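Local atomic coordinates of putative rhamnosidase (Streptomyces avermitilis, PDB entry 3W5N), a protein that hydrolyses terminal non-reducing alpha-L-rhamnose residues, releasing L-rhamnose from citrus flavonoids such as naringin and rutin and from gum arabic. Residues 641-646 / 914-919. Numbering follows the deposited sequence.
Sequences TGDINV and FNHYAY. With RAM (alpha-L-rhamnopyranose), chain C.
D643 and Y917 bring the start of helix 641-654 against the loop that carries H916, and a bound rhamnose spans the two sides. The Y917 ring presents its edge to the helix backbone: CE1 lies 3.5 Å from the carbonyl O of D643 and 3.8 Å from D643 CB. Y917 CG sits between its own backbone N and carbonyl carbon (chi1 48°), a turn that directs the long phenol to the helix, where OH packs 3.7 Å from I644 CB. The D643 carboxylate suits a sugar diol because its two oxygens can accept from neighbouring hydroxyls: O4 of RAM donates to OD1 (2.6 Å) and O3 to OD2 (2.7 Å). OD2 also accepts from a water that in turn takes the A918 amide N-H, tying sugar, helix and loop together. H916, held at ND1 by S913, meets the sugar with its ring edge, NE2 donating to both O2 (3.1 Å, 154°) and O3. An alanine in place of D643 would probably leave the O3 and O4 hydroxyls without the carboxylate oxygens they donate to, and the water without its link to the helix. A918, small enough for close approach, sets CB 4.0 Å from V646 CG2. This is the active site of the (alpha/alpha)6-barrel domain: D630, W695 and E636, the probable proton donor, also bind the sugar, and H916 adjoins E895, the probable proton acceptor. Helix 658-671 packs on I644, while P855 of helix 854-863 touches V646.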
# COMPACT_ATOMS: atom_id res chain seq x y z
N THR A 641 -6.70 0.57 -9.84
CA THR A 641 -6.98 1.90 -10.38
C THR A 641 -8.39 2.40 -10.03
O THR A 641 -8.56 3.53 -9.62
CB THR A 641 -6.79 1.90 -11.90
OG1 THR A 641 -7.59 0.86 -12.49
CG2 THR A 641 -5.34 1.68 -12.26
N GLY A 642 -9.39 1.54 -10.18
CA GLY A 642 -10.75 1.93 -9.85
C GLY A 642 -10.92 2.45 -8.44
O GLY A 642 -11.57 3.49 -8.22
N ASP A 643 -10.36 1.72 -7.47
CA ASP A 643 -10.57 2.04 -6.06
C ASP A 643 -9.98 3.41 -5.75
O ASP A 643 -10.59 4.20 -5.04
CB ASP A 643 -9.92 0.99 -5.15
CG ASP A 643 -10.41 -0.43 -5.44
OD1 ASP A 643 -10.48 -0.81 -6.63
OD2 ASP A 643 -10.73 -1.16 -4.47
N ILE A 644 -8.78 3.68 -6.26
CA ILE A 644 -8.16 4.98 -5.97
C ILE A 644 -8.81 6.12 -6.78
O ILE A 644 -8.91 7.25 -6.26
CB ILE A 644 -6.60 4.96 -6.05
CG1 ILE A 644 -6.01 6.27 -5.51
CG2 ILE A 644 -6.12 4.73 -7.48
CD1 ILE A 644 -6.42 6.64 -4.09
N ASN A 645 -9.28 5.82 -7.99
CA ASN A 645 -10.12 6.77 -8.77
C ASN A 645 -11.26 7.29 -7.88
O ASN A 645 -11.40 8.51 -7.67
CB ASN A 645 -10.68 6.10 -10.04
CG ASN A 645 -11.85 6.86 -10.66
OD1 ASN A 645 -11.85 8.09 -10.72
ND2 ASN A 645 -12.85 6.13 -11.15
N VAL A 646 -12.05 6.38 -7.34
CA VAL A 646 -13.20 6.79 -6.57
C VAL A 646 -12.83 7.50 -5.26
O VAL A 646 -13.48 8.46 -4.86
CB VAL A 646 -14.23 5.64 -6.36
CG1 VAL A 646 -14.57 4.95 -7.69
CG2 VAL A 646 -13.75 4.62 -5.37
N PHE A 914 -12.68 -6.55 4.88
CA PHE A 914 -13.22 -5.60 5.84
C PHE A 914 -12.39 -4.31 5.92
O PHE A 914 -12.47 -3.57 6.89
CB PHE A 914 -13.34 -6.24 7.22
CG PHE A 914 -14.30 -7.40 7.24
CD1 PHE A 914 -13.87 -8.69 6.90
CD2 PHE A 914 -15.64 -7.20 7.54
CE1 PHE A 914 -14.76 -9.76 6.90
CE2 PHE A 914 -16.54 -8.26 7.52
CZ PHE A 914 -16.09 -9.53 7.21
N ASN A 915 -11.62 -4.03 4.87
CA ASN A 915 -10.75 -2.84 4.86
C ASN A 915 -10.44 -2.38 3.42
O ASN A 915 -9.31 -2.43 2.98
CB ASN A 915 -9.47 -3.11 5.68
CG ASN A 915 -8.77 -1.84 6.14
OD1 ASN A 915 -9.16 -0.73 5.80
ND2 ASN A 915 -7.71 -2.01 6.94
N HIS A 916 -11.48 -1.94 2.70
CA HIS A 916 -11.41 -1.33 1.36
C HIS A 916 -11.82 0.13 1.54
O HIS A 916 -12.84 0.40 2.22
CB HIS A 916 -12.44 -1.97 0.43
CG HIS A 916 -11.90 -3.05 -0.47
ND1 HIS A 916 -11.46 -4.27 -0.01
CD2 HIS A 916 -11.81 -3.10 -1.82
CE1 HIS A 916 -11.08 -5.01 -1.03
NE2 HIS A 916 -11.28 -4.33 -2.15
N TYR A 917 -11.08 1.08 0.96
CA TYR A 917 -11.47 2.49 1.17
C TYR A 917 -12.59 3.05 0.27
O TYR A 917 -13.10 4.14 0.54
CB TYR A 917 -10.27 3.47 1.19
CG TYR A 917 -9.28 3.34 0.06
CD1 TYR A 917 -9.68 3.28 -1.28
CD2 TYR A 917 -7.91 3.30 0.34
CE1 TYR A 917 -8.74 3.16 -2.31
CE2 TYR A 917 -6.97 3.19 -0.68
CZ TYR A 917 -7.38 3.11 -1.99
OH TYR A 917 -6.43 2.99 -2.98
N ALA A 918 -12.98 2.29 -0.75
CA ALA A 918 -13.92 2.78 -1.78
C ALA A 918 -15.19 3.47 -1.24
O ALA A 918 -15.52 4.58 -1.68
CB ALA A 918 -14.28 1.66 -2.76
N TYR A 919 -15.87 2.83 -0.29
CA TYR A 919 -17.11 3.39 0.25
C TYR A 919 -16.88 4.52 1.27
O TYR A 919 -17.82 5.21 1.69
CB TYR A 919 -17.99 2.27 0.83
CG TYR A 919 -18.51 1.36 -0.26
CD1 TYR A 919 -18.84 1.88 -1.51
CD2 TYR A 919 -18.70 -0.01 -0.05
CE1 TYR A 919 -19.33 1.08 -2.52
CE2 TYR A 919 -19.18 -0.83 -1.07
CZ TYR A 919 -19.50 -0.27 -2.30
OH TYR A 919 -20.00 -1.04 -3.33
C1 RAM C . -11.43 -6.62 -6.39
C2 RAM C . -10.37 -5.61 -5.90
C3 RAM C . -10.81 -4.15 -6.14
C4 RAM C . -11.76 -3.93 -7.33
C5 RAM C . -11.59 -5.06 -8.29
C6 RAM C . -12.50 -4.80 -9.50
O1 RAM C . -10.86 -7.92 -6.59
O2 RAM C . -10.06 -5.91 -4.51
O3 RAM C . -11.56 -3.66 -5.03
O4 RAM C . -11.51 -2.69 -8.03
O5 RAM C . -12.00 -6.26 -7.63
O HOH W 1 -11.26 0.29 -2.09